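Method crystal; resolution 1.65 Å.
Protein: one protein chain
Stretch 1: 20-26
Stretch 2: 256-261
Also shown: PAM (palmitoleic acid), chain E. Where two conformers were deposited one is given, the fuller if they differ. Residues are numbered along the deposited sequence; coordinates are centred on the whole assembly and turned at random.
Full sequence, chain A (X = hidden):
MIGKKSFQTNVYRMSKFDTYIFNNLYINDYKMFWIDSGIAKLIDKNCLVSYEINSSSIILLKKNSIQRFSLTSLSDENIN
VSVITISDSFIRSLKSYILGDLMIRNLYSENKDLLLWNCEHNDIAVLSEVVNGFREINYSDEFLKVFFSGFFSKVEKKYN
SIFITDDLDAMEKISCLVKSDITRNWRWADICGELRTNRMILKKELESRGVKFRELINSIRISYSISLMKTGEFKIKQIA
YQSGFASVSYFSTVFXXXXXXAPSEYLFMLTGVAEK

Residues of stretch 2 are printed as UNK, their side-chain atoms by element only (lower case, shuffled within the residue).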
# COMPACT_ATOMS: atom_id res chain seq x y z
N TYR A 20 -7.63 -12.62 -5.99
CA TYR A 20 -6.71 -11.60 -6.44
C TYR A 20 -5.32 -11.97 -5.97
O TYR A 20 -5.14 -12.35 -4.80
CB TYR A 20 -7.10 -10.23 -5.87
CG TYR A 20 -8.44 -9.71 -6.36
CD1 TYR A 20 -9.29 -9.03 -5.49
CD2 TYR A 20 -8.82 -9.85 -7.68
CE1 TYR A 20 -10.52 -8.53 -5.92
CE2 TYR A 20 -10.06 -9.36 -8.13
CZ TYR A 20 -10.89 -8.70 -7.24
OH TYR A 20 -12.10 -8.21 -7.67
N ILE A 21 -4.34 -11.84 -6.85
CA ILE A 21 -2.97 -12.23 -6.57
C ILE A 21 -2.05 -11.09 -6.95
O ILE A 21 -2.05 -10.63 -8.10
CB ILE A 21 -2.55 -13.49 -7.35
CG1 ILE A 21 -3.49 -14.63 -7.08
CG2 ILE A 21 -1.11 -13.87 -7.00
CD1 ILE A 21 -3.26 -15.79 -8.04
N PHE A 22 -1.23 -10.67 -5.99
CA PHE A 22 -0.29 -9.58 -6.16
C PHE A 22 1.13 -10.10 -6.02
O PHE A 22 1.43 -10.83 -5.06
CB PHE A 22 -0.54 -8.49 -5.14
CG PHE A 22 -1.93 -7.98 -5.17
CD1 PHE A 22 -2.34 -7.13 -6.17
CD2 PHE A 22 -2.87 -8.45 -4.27
CE1 PHE A 22 -3.64 -6.68 -6.23
CE2 PHE A 22 -4.18 -8.01 -4.33
CZ PHE A 22 -4.55 -7.12 -5.31
N ASN A 23 2.00 -9.68 -6.95
CA ASN A 23 3.39 -10.08 -7.00
C ASN A 23 4.26 -8.85 -7.15
O ASN A 23 4.20 -8.18 -8.18
CB ASN A 23 3.67 -11.04 -8.16
CG ASN A 23 5.12 -11.51 -8.19
OD1 ASN A 23 5.58 -12.13 -7.25
ND2 ASN A 23 5.81 -11.23 -9.26
N ASN A 24 5.09 -8.56 -6.15
CA ASN A 24 5.97 -7.40 -6.21
C ASN A 24 5.15 -6.12 -6.39
O ASN A 24 5.53 -5.21 -7.12
CB ASN A 24 7.02 -7.57 -7.30
CG ASN A 24 8.12 -8.58 -6.88
OD1 ASN A 24 8.22 -8.95 -5.71
ND2 ASN A 24 8.89 -9.03 -7.86
N LEU A 25 4.09 -6.02 -5.59
CA LEU A 25 3.27 -4.81 -5.50
C LEU A 25 3.94 -3.82 -4.54
O LEU A 25 3.99 -4.08 -3.33
CB LEU A 25 1.86 -5.14 -5.02
CG LEU A 25 0.87 -3.98 -4.92
CD1 LEU A 25 0.55 -3.48 -6.33
CD2 LEU A 25 -0.39 -4.34 -4.09
N TYR A 26 4.40 -2.69 -5.09
CA TYR A 26 4.99 -1.59 -4.32
C TYR A 26 3.89 -0.74 -3.70
O TYR A 26 2.97 -0.28 -4.39
CB TYR A 26 5.90 -0.73 -5.21
CG TYR A 26 6.36 0.54 -4.54
CD1 TYR A 26 7.37 0.53 -3.59
CD2 TYR A 26 5.77 1.74 -4.84
CE1 TYR A 26 7.76 1.71 -2.96
CE2 TYR A 26 6.12 2.88 -4.22
CZ TYR A 26 7.09 2.87 -3.27
OH TYR A 26 7.37 4.10 -2.70
N UNK A 256 0.53 -7.22 -15.80
CA UNK A 256 -0.04 -8.56 -15.69
C UNK A 256 0.68 -9.41 -14.64
O UNK A 256 0.04 -10.13 -13.89
n UNK A 256 -1.49 -9.26 -21.80
c UNK A 256 -1.01 -8.75 -18.03
c UNK A 256 -0.68 -9.21 -19.46
c UNK A 256 -1.71 -8.68 -20.43
c UNK A 256 0.01 -9.25 -17.06
N UNK A 257 2.01 -9.35 -14.60
CA UNK A 257 2.79 -10.09 -13.60
C UNK A 257 2.48 -9.61 -12.19
O UNK A 257 2.41 -10.40 -11.24
o UNK A 257 5.14 -10.48 -12.92
c UNK A 257 4.28 -9.93 -13.92
N UNK A 258 2.29 -8.29 -12.02
CA UNK A 258 2.12 -7.68 -10.71
C UNK A 258 0.70 -7.84 -10.17
O UNK A 258 0.52 -8.17 -8.98
o UNK A 258 3.86 -6.08 -11.30
c UNK A 258 2.40 -5.49 -9.45
c UNK A 258 2.51 -6.19 -10.80
N UNK A 259 -0.30 -7.60 -11.02
CA UNK A 259 -1.69 -7.56 -10.63
C UNK A 259 -2.49 -8.80 -11.05
O UNK A 259 -3.64 -8.94 -10.63
c UNK A 259 -3.58 -3.99 -9.13
s UNK A 259 -1.93 -4.56 -9.15
c UNK A 259 -2.34 -6.32 -11.24
c UNK A 259 -1.64 -5.01 -10.87
N UNK A 260 -1.89 -9.68 -11.85
CA UNK A 260 -2.54 -10.88 -12.40
C UNK A 260 -3.78 -10.57 -13.25
O UNK A 260 -4.64 -11.45 -13.43
c UNK A 260 -2.89 -11.83 -11.27
o UNK A 260 -1.99 -13.81 -12.34
c UNK A 260 -2.93 -13.27 -11.71
n UNK A 260 -4.02 -13.93 -11.33
N UNK A 261 -3.89 -9.35 -13.77
CA UNK A 261 -4.94 -8.95 -14.71
C UNK A 261 -4.32 -7.97 -15.69
O UNK A 261 -3.26 -7.41 -15.44
c UNK A 261 -6.18 -8.31 -14.03
c UNK A 261 -5.84 -6.98 -13.36
c UNK A 261 -6.76 -9.25 -13.01
C1 PAM E . -4.97 0.04 -5.02
O1 PAM E . -6.16 0.42 -4.85
O2 PAM E . -4.00 0.75 -4.66
C2 PAM E . -4.68 -1.27 -5.70
C3 PAM E . -3.85 -2.21 -4.81
C4 PAM E . -4.62 -2.50 -3.53
C5 PAM E . -3.90 -3.49 -2.62
C6 PAM E . -4.61 -3.64 -1.28
C7 PAM E . -6.03 -4.21 -1.42
C8 PAM E . -5.99 -5.66 -1.85
C9 PAM E . -7.39 -6.23 -2.07
C10 PAM E . -8.15 -5.96 -3.14
C11 PAM E . -7.71 -4.99 -4.23
C12 PAM E . -8.26 -5.36 -5.61
C13 PAM E . -7.48 -4.56 -6.65
C14 PAM E . -7.55 -5.10 -8.07
C15 PAM E . -7.06 -6.54 -8.17
C16 PAM E . -6.57 -6.88 -9.55
O HOH W 1 0.26 -11.53 -9.47
O HOH W 2 -5.54 -10.52 -9.13
O HOH W 3 5.64 -8.76 -11.00
O HOH W 4 5.98 -4.96 -9.88

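Position 256 carries four carbons in an unbranched row ending in a nitrogen. Its CB, the nearest side-chain atom, is 9.3 Å from Ile-21 O, so the side chain touches nothing on stretch 1; this is lysine. The chain of Lys-256 is extended, with chi2 to chi4 all t.

Position 257 has one carbon followed by one oxygen, the oxygen 3.8 Å from Asn-23 ND2; this is serine. That distance is too far for a direct polar bond, but water 3 bridges the gap: it is 2.6 Å from Ser-257 OG and accepts from Asn-23 ND2 at 3.0 Å. The backbone is closer, with Ser-257 O 3.4 Å from Asn-23 CB.

At position 258 the first side-chain carbon bears one oxygen and one carbon, and that outer carbon packs on Leu-25, 4.1 Å from CD1. This beta-branching with mixed elements identifies threonine. Water 4 donates to both Thr-258 OG1 and Asn-24 O, each at 2.8 Å.

Position 259 shows two carbons, a sulfur and a final carbon without branching, the sulfur 3.9 Å from Leu-25 CD1 and 4.0 Å from Phe-22 CD1; this is methionine. Its CA-to-CB bond points away from stretch 1, yet three successive m torsions bring the end of Met-259 back. SD lies 5.1 Å from the centroid of the Phe-22 ring and 87° off its normal, an edge approach.

Position 260 has two carbons, the second carrying an oxygen and a nitrogen. Its CB points toward stretch 1, 3.5 Å from Ile-21 O, and the nitrogen is 3.9 Å from Ile-21 CD1. The short amide means asparagine. Positive phi (59°) marks Asn-260 as the first residue to leave helical geometry.

Position 261 bears one carbon carrying two more, with no contact to stretch 1; the fork is that of valine. CG1 of Val-261 comes no nearer to stretch 1 than 5.7 Å, at Tyr-20 CD2, but its CG2 is 3.9 Å from C16 of the palmitoleic acid.

The contact, burying 401 Å² in total, is centred on the backbone of Thr-258. Asn-23 N donates to Thr-258 O at 2.9 Å with an angle of 162°, and two CA-H...O contacts flank this bond: Phe-22 CA to Thr-258 O and Thr-258 CA to Asn-23 O, both 3.3 Å. Water 2 adds a polar link, accepting from Ile-21 N and donating to Met-259 O, both at 2.9 Å. The apolar part continues into the ligand, whose C15 lies 3.8 Å from Phe-22 CZ.

Stretch 2, residues 256-261: KSTMNV
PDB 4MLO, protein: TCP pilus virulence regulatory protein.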